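Local coordinates for iron-binding zinc finger CDGSH type domain-containing protein (Magnetospirillum magneticum, PDB 3TBN), which binds two [2Fe-2S] clusters, one in each of its two CDGSH-type iron-sulfur motifs, at residues H31-G36 / G70-K75. Sequence-based numbering, arbitrary orientation.
Sequences HWCACG and GCKASK. With FES (Fe2/s2 (inorganic) cluster), chain B; FES (Fe2/s2 (inorganic) cluster), chain C.
The Lys72 side chain runs alongside the indole of Trp32, the lysine chain and the ring system lying antiparallel, with Lys72 CD 3.7 Å from Trp32 CZ2. Between them they join the cluster-binding Cys-X-Cys loops of the two CDGSH motifs in this chain: Cys33 and Cys35 both ligate one iron of the first [2Fe-2S] cluster, while Cys71, together with Cys69, ligates an iron of the second. Lys72 leaves its backbone with CG anti to the carbonyl carbon and bends once, at chi2 (-46°); beyond that bend the chain is fully extended and carries the ammonium group across to residues 31-36. There NZ donates to Cys33 O at 2.7 Å, approaching at a C=O...N angle of 148° and tilted slightly from the carbonyl plane. The same nitrogen is also bonded to Gln41 OE1 and Cys69 O, so three oxygens grip this buried charge. Trp32 NE1 likewise donates to Cys69 O, which accounts for two donors, NE1 and Lys72 NZ, lying only 3.4 Å apart without bonding to each other. A methionine in place of Lys72 would probably leave Cys33 O without its donor from residues 70-75 and loosen the tie between the two cluster sites. Lower on the lysine, CG packs 3.8 Å from Gly36 N, a buried amide that has no hydrogen-bond partner. At the backbone end of the lysine a water bridges the two segments, donating to Ala34 O at 2.7 Å and to Lys72 O at 2.8 Å.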
loop_
_atom_site.group_PDB
_atom_site.type_symbol
_atom_site.label_atom_id
_atom_site.label_comp_id
_atom_site.label_asym_id
_atom_site.label_seq_id
_atom_site.Cartn_x
_atom_site.Cartn_y
_atom_site.Cartn_z
ATOM N N HIS A 31 3.751 8.775 1.580
ATOM C CA HIS A 31 2.773 8.548 0.530
ATOM C C HIS A 31 2.809 7.083 0.149
ATOM O O HIS A 31 3.721 6.620 -0.529
ATOM C CB HIS A 31 3.058 9.479 -0.644
ATOM C CG HIS A 31 3.074 10.918 -0.242
ATOM N ND1 HIS A 31 1.931 11.685 -0.193
ATOM C CD2 HIS A 31 4.078 11.712 0.199
ATOM C CE1 HIS A 31 2.235 12.900 0.226
ATOM N NE2 HIS A 31 3.532 12.942 0.471
ATOM N N TRP A 32 1.834 6.345 0.662
ATOM C CA TRP A 32 1.757 4.904 0.480
ATOM C C TRP A 32 1.278 4.548 -0.913
ATOM O O TRP A 32 0.287 5.101 -1.396
ATOM C CB TRP A 32 0.784 4.342 1.507
ATOM C CG TRP A 32 0.519 2.875 1.397
ATOM C CD1 TRP A 32 1.382 1.864 1.688
ATOM C CD2 TRP A 32 -0.708 2.251 0.998
ATOM N NE1 TRP A 32 0.773 0.648 1.495
ATOM C CE2 TRP A 32 -0.513 0.857 1.070
ATOM C CE3 TRP A 32 -1.952 2.738 0.586
ATOM C CZ2 TRP A 32 -1.519 -0.056 0.753
ATOM C CZ3 TRP A 32 -2.948 1.827 0.264
ATOM C CH2 TRP A 32 -2.726 0.448 0.352
ATOM N N CYS A 33 1.984 3.621 -1.551
ATOM C CA CYS A 33 1.558 3.071 -2.828
ATOM C C CYS A 33 0.345 2.165 -2.644
ATOM O O CYS A 33 0.423 1.117 -2.009
ATOM C CB CYS A 33 2.699 2.284 -3.470
ATOM S SG CYS A 33 2.210 1.457 -5.013
ATOM N N ALA A 34 -0.783 2.589 -3.204
ATOM C CA ALA A 34 -2.012 1.813 -3.166
ATOM C C ALA A 34 -2.139 0.860 -4.353
ATOM O O ALA A 34 -2.977 -0.039 -4.333
ATOM C CB ALA A 34 -3.214 2.741 -3.133
ATOM N N CYS A 35 -1.335 1.064 -5.389
ATOM C CA CYS A 35 -1.527 0.351 -6.651
ATOM C C CYS A 35 -0.668 -0.900 -6.808
ATOM O O CYS A 35 -0.968 -1.744 -7.652
ATOM C CB CYS A 35 -1.288 1.300 -7.833
ATOM S SG CYS A 35 0.441 1.741 -8.158
ATOM N N GLY A 36 0.392 -1.016 -6.014
ATOM C CA GLY A 36 1.312 -2.133 -6.128
ATOM C C GLY A 36 2.393 -2.001 -7.187
ATOM O O GLY A 36 3.228 -2.894 -7.307
ATOM N N GLY A 70 1.672 -4.295 2.028
ATOM C CA GLY A 70 2.333 -4.676 0.793
ATOM C C GLY A 70 1.418 -5.356 -0.216
ATOM O O GLY A 70 1.700 -5.337 -1.414
ATOM N N CYS A 71 0.333 -5.964 0.260
ATOM C CA CYS A 71 -0.565 -6.728 -0.606
ATOM C C CYS A 71 -1.576 -5.834 -1.315
ATOM O O CYS A 71 -2.177 -6.243 -2.312
ATOM C CB CYS A 71 -1.296 -7.820 0.191
ATOM S SG CYS A 71 -2.601 -7.236 1.311
ATOM N N LYS A 72 -1.750 -4.628 -0.776
ATOM C CA LYS A 72 -2.646 -3.583 -1.281
ATOM C C LYS A 72 -4.134 -3.872 -1.052
ATOM O O LYS A 72 -4.992 -3.141 -1.547
ATOM C CB LYS A 72 -2.339 -3.252 -2.747
ATOM C CG LYS A 72 -0.848 -3.021 -3.019
ATOM C CD LYS A 72 -0.200 -2.101 -1.985
ATOM C CE LYS A 72 1.275 -1.861 -2.288
ATOM N NZ LYS A 72 1.931 -1.035 -1.233
ATOM N N ALA A 73 -4.427 -4.896 -0.255
ATOM C CA ALA A 73 -5.807 -5.285 0.022
ATOM C C ALA A 73 -6.265 -4.983 1.456
ATOM O O ALA A 73 -7.382 -5.329 1.825
ATOM C CB ALA A 73 -6.004 -6.762 -0.293
ATOM N N SER A 74 -5.431 -4.337 2.265
ATOM C CA SER A 74 -5.846 -3.984 3.616
ATOM C C SER A 74 -7.179 -3.248 3.604
ATOM O O SER A 74 -7.427 -2.405 2.741
ATOM C CB SER A 74 -4.805 -3.100 4.282
ATOM O OG SER A 74 -5.282 -2.681 5.546
ATOM N N LYS A 75 -8.027 -3.551 4.581
ATOM C CA LYS A 75 -9.274 -2.819 4.755
ATOM C C LYS A 75 -9.067 -1.541 5.568
ATOM O O LYS A 75 -10.003 -0.766 5.760
ATOM C CB LYS A 75 -10.331 -3.705 5.421
ATOM C CG LYS A 75 -11.016 -4.684 4.473
ATOM C CD LYS A 75 -10.148 -5.889 4.166
ATOM C CE LYS A 75 -10.987 -7.085 3.720
ATOM N NZ LYS A 75 -11.502 -6.956 2.330
HETATM FE FE1 FES B . 1.671 5.788 -6.763
HETATM FE FE2 FES B . 1.439 3.105 -6.524
HETATM S S1 FES B . 3.093 4.232 -7.475
HETATM S S2 FES B . 0.038 4.647 -5.731
HETATM FE FE1 FES C . -0.956 -7.130 5.489
HETATM FE FE2 FES C . -1.705 -6.000 3.130
HETATM S S1 FES C . 0.337 -6.657 3.729
HETATM S S2 FES C . -2.977 -6.407 4.903
HETATM O O HOH W 1 -5.172 -0.618 -2.837
#